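Local coordinates for protein putative malic enzyme ((S)-malate:NAD+ oxidoreductase (decarboxylating)) (Streptococcus pyogenes, PDB 2A9F) that probably catalyses the NAD-dependent oxidative decarboxylation of (S)-malate with the help of a divalent magnesium or manganese ion, as other malic enzymes do, at residues Leu61-Lys64 against Lys65-Ala69; Cys144-Ile147 against Glu148-Ile152. All coordinates share one frame; numbering follows the deposited sequence.

Contact 1 (Leu61-Lys64 against Lys65-Ala69); sequences LTTK and KNTVA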
# COMPACT_ATOMS: atom_id res chain seq x y z
N LEU A 61 -17.58 1.46 2.77
CA LEU A 61 -17.13 2.83 2.57
C LEU A 61 -15.65 3.10 2.28
O LEU A 61 -15.26 4.24 2.08
CB LEU A 61 -17.58 3.67 3.78
CG LEU A 61 -19.06 3.46 4.21
CD1 LEU A 61 -19.32 4.14 5.54
CD2 LEU A 61 -20.00 4.00 3.15
N THR A 62 -14.82 2.06 2.25
CA THR A 62 -13.39 2.28 1.97
C THR A 62 -12.92 1.33 0.89
O THR A 62 -13.66 0.43 0.49
CB THR A 62 -12.52 2.06 3.23
OG1 THR A 62 -12.32 0.66 3.43
CG2 THR A 62 -13.19 2.66 4.45
N THR A 63 -11.70 1.52 0.42
CA THR A 63 -11.19 0.64 -0.62
C THR A 63 -10.82 -0.73 -0.11
O THR A 63 -10.42 -1.58 -0.88
CB THR A 63 -9.99 1.25 -1.37
OG1 THR A 63 -8.96 1.62 -0.44
CG2 THR A 63 -10.43 2.45 -2.16
N LYS A 64 -10.97 -0.96 1.18
CA LYS A 64 -10.68 -2.27 1.75
C LYS A 64 -11.57 -3.31 1.04
O LYS A 64 -11.25 -4.50 0.97
CB LYS A 64 -10.99 -2.27 3.25
CG LYS A 64 -10.71 -3.59 3.96
CD LYS A 64 -11.25 -3.56 5.39
CE LYS A 64 -10.88 -4.83 6.16
NZ LYS A 64 -9.41 -4.96 6.37
N LYS A 65 -12.68 -2.81 0.50
CA LYS A 65 -13.67 -3.61 -0.21
C LYS A 65 -13.16 -4.39 -1.42
O LYS A 65 -13.56 -5.55 -1.66
CB LYS A 65 -14.80 -2.67 -0.65
CG LYS A 65 -16.01 -3.34 -1.28
CD LYS A 65 -17.11 -2.35 -1.65
CE LYS A 65 -18.26 -3.08 -2.37
NZ LYS A 65 -19.23 -2.15 -3.06
N ASN A 66 -12.26 -3.77 -2.19
CA ASN A 66 -11.74 -4.38 -3.42
C ASN A 66 -10.20 -4.35 -3.56
O ASN A 66 -9.67 -4.67 -4.63
CB ASN A 66 -12.39 -3.67 -4.61
CG ASN A 66 -12.15 -4.38 -5.92
OD1 ASN A 66 -12.42 -5.57 -6.04
ND2 ASN A 66 -11.67 -3.65 -6.92
N THR A 67 -9.49 -3.97 -2.50
CA THR A 67 -8.04 -3.91 -2.62
C THR A 67 -7.27 -4.94 -1.81
O THR A 67 -7.45 -5.11 -0.61
CB THR A 67 -7.46 -2.51 -2.27
OG1 THR A 67 -7.34 -2.39 -0.85
CG2 THR A 67 -8.35 -1.40 -2.82
N VAL A 68 -6.38 -5.61 -2.50
CA VAL A 68 -5.54 -6.61 -1.89
C VAL A 68 -4.09 -6.13 -1.97
O VAL A 68 -3.72 -5.35 -2.85
CB VAL A 68 -5.67 -7.96 -2.63
CG1 VAL A 68 -4.68 -8.95 -2.08
CG2 VAL A 68 -7.08 -8.50 -2.46
N ALA A 69 -3.29 -6.58 -1.02
CA ALA A 69 -1.90 -6.21 -1.03
C ALA A 69 -1.08 -7.40 -1.54
O ALA A 69 -1.38 -8.56 -1.23
CB ALA A 69 -1.46 -5.82 0.37
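Thr-67 reaches back across a tight 3-10 turn to Thr-63. From Thr-67 CB, 3.4 Å from Thr-63 O, the side chain divides. With chi1 at 82°, OG1 is tucked in over the backbone and probably donates to Thr-63 O, 3.2 Å away, though the exact place of that carbonyl is less sure. CG2, the other branch, lies near Thr-63 CB, a fit doubtful in detail because the model is crowded there. A threonine suits this place because one small side chain supplies both hydroxyl and methyl. Thr-63 O also accepts the backbone N-H of Asn-66, N to O 3.1 Å, and a weak bond from Thr-67 N. Ahead of the turn, Thr-62 OG1 accepts from Lys-64 N at 3.1 Å, which makes an ST turn, and is bonded as well to Ala-58 O. The long chain of Lys-64 carries its ammonium to the carbonyls of Phe-131 and Pro-129. Asn-66, suited by having both donor and acceptor, gives ND2 to Gly-104 O and Asp-106 and accepts from Arg-330 at OD1. Thr-63 N bonds to Glu-93 of the second subunit. The turn leads from helix 58-61 into strand 67-72, an inner strand of the parallel sheet between 106-111 and 133-136.

Contact 2 (Cys144-Ile147 against Glu148-Ile152); sequences CFEI and EQRLI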
# COMPACT_ATOMS: atom_id res chain seq x y z
N CYS A 144 8.62 -19.00 4.46
CA CYS A 144 7.38 -18.78 3.72
C CYS A 144 6.21 -19.64 4.19
O CYS A 144 5.07 -19.42 3.77
CB CYS A 144 7.62 -19.03 2.23
SG CYS A 144 7.80 -20.76 1.81
N PHE A 145 6.49 -20.62 5.04
CA PHE A 145 5.42 -21.49 5.53
C PHE A 145 4.91 -21.06 6.90
O PHE A 145 3.72 -21.16 7.19
CB PHE A 145 5.90 -22.93 5.57
CG PHE A 145 6.31 -23.46 4.23
CD1 PHE A 145 5.37 -23.62 3.22
CD2 PHE A 145 7.64 -23.77 3.97
CE1 PHE A 145 5.75 -24.08 1.95
CE2 PHE A 145 8.04 -24.22 2.71
CZ PHE A 145 7.10 -24.38 1.70
N GLU A 146 5.82 -20.58 7.74
CA GLU A 146 5.43 -20.14 9.08
C GLU A 146 4.73 -18.78 9.01
O GLU A 146 3.75 -18.54 9.71
CB GLU A 146 6.67 -20.07 9.98
CG GLU A 146 6.36 -19.79 11.45
CD GLU A 146 7.60 -19.51 12.29
OE1 GLU A 146 7.44 -19.20 13.49
OE2 GLU A 146 8.73 -19.58 11.75
N ILE A 147 5.25 -17.88 8.17
CA ILE A 147 4.65 -16.56 8.01
C ILE A 147 3.19 -16.66 7.57
O ILE A 147 2.33 -15.94 8.07
CB ILE A 147 5.41 -15.73 6.95
CG1 ILE A 147 6.81 -15.40 7.46
CG2 ILE A 147 4.63 -14.47 6.59
CD1 ILE A 147 7.62 -14.59 6.50
N GLU A 148 2.92 -17.57 6.64
CA GLU A 148 1.57 -17.75 6.14
C GLU A 148 0.62 -18.33 7.17
O GLU A 148 -0.52 -17.88 7.31
CB GLU A 148 1.56 -18.65 4.91
CG GLU A 148 0.21 -18.67 4.23
CD GLU A 148 0.03 -19.85 3.30
OE1 GLU A 148 0.10 -21.00 3.78
OE2 GLU A 148 -0.19 -19.63 2.09
N GLN A 149 1.09 -19.34 7.90
CA GLN A 149 0.27 -19.99 8.91
C GLN A 149 -0.06 -19.07 10.09
O GLN A 149 -1.19 -19.04 10.58
CB GLN A 149 0.95 -21.26 9.40
CG GLN A 149 1.21 -22.27 8.28
CD GLN A 149 -0.04 -22.59 7.48
OE1 GLN A 149 -0.94 -23.29 7.96
NE2 GLN A 149 -0.11 -22.09 6.25
N ARG A 150 0.93 -18.31 10.54
CA ARG A 150 0.72 -17.39 11.64
C ARG A 150 -0.19 -16.25 11.16
O ARG A 150 -0.94 -15.67 11.95
CB ARG A 150 2.06 -16.82 12.12
CG ARG A 150 2.86 -17.74 13.04
CD ARG A 150 2.46 -17.57 14.50
NE ARG A 150 2.89 -16.27 15.01
CZ ARG A 150 4.17 -15.93 15.19
NH1 ARG A 150 5.14 -16.79 14.91
NH2 ARG A 150 4.47 -14.72 15.63
N LEU A 151 -0.11 -15.94 9.87
CA LEU A 151 -0.89 -14.85 9.26
C LEU A 151 -2.34 -15.24 9.02
O LEU A 151 -3.26 -14.44 9.21
CB LEU A 151 -0.24 -14.44 7.94
CG LEU A 151 0.35 -13.04 7.78
CD1 LEU A 151 0.81 -12.45 9.08
CD2 LEU A 151 1.48 -13.14 6.80
N ILE A 152 -2.53 -16.48 8.60
CA ILE A 152 -3.85 -17.03 8.35
C ILE A 152 -4.62 -17.12 9.66
O ILE A 152 -5.80 -16.78 9.72
CB ILE A 152 -3.74 -18.46 7.77
CG1 ILE A 152 -3.35 -18.40 6.29
CG2 ILE A 152 -5.05 -19.20 8.01
CD1 ILE A 152 -3.18 -19.77 5.65
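Ile-147 lies against Leu-151, one helical turn further on, CG2 of Ile-147 touching CD2 of Leu-151 at 3.4 Å as the two side chains run alongside each other in the same direction. The branch at CB makes this possible: with chi1 at -68° for CG1, CG2 swings opposite the backbone N, toward the next turn. Branched aliphatic residues suit this flank, which packs on Ile-120 and Ile-121 of helix 117-127. Glu-146 and Arg-150 make a polar pair on a more open flank, where charged ends suit solvent. Glu-146 OE1 approaches the guanidinium edge in its plane, forming a long salt bridge of 3.6 Å to Arg-150 NH1, with carboxylate and guanidinium planes turned 56° apart. Bends at chi2 and chi3 curl the arginine, whose NH2 and NE pair with Glu-118 and Glu-154. Cys-144 SG sits over the centre of the Phe-145 ring, 3.5 Å above its plane. The backbone bond from Arg-150 N to Glu-146 O, 2.9 Å long, is of the i to i+4 kind. OE2 of buried Glu-148 is hydrogen-bonded to His-161 N, giving its carboxylate a polar partner. The arrangement is that of a beta-alpha-beta crossover, helix 143-154 joining adjacent parallel strands 133-136 and 159-161.

Both contacts are local and belong to the N-terminal domain of the malic enzyme family, around the same four-stranded parallel sheet. Contact 1 is buried and feeds an inner strand, whereas contact 2 is partly buried on a helix connecting 133-136, the neighbour of that strand, to 159-161, outermost within this chain. Their centres are 22 Å apart and they do not touch. In contact 1, threonine hydroxyls and backbone amides settle a change of direction, and a second subunit lies against it; in contact 2, a regular helix separates an apolar flank from charged pairs, with no other chain of the assembly touching it. There the side chain of Cys-144 is about 7 Å from that of Asp-163, a magnesium ligand; contact 1 lies away from the known sites.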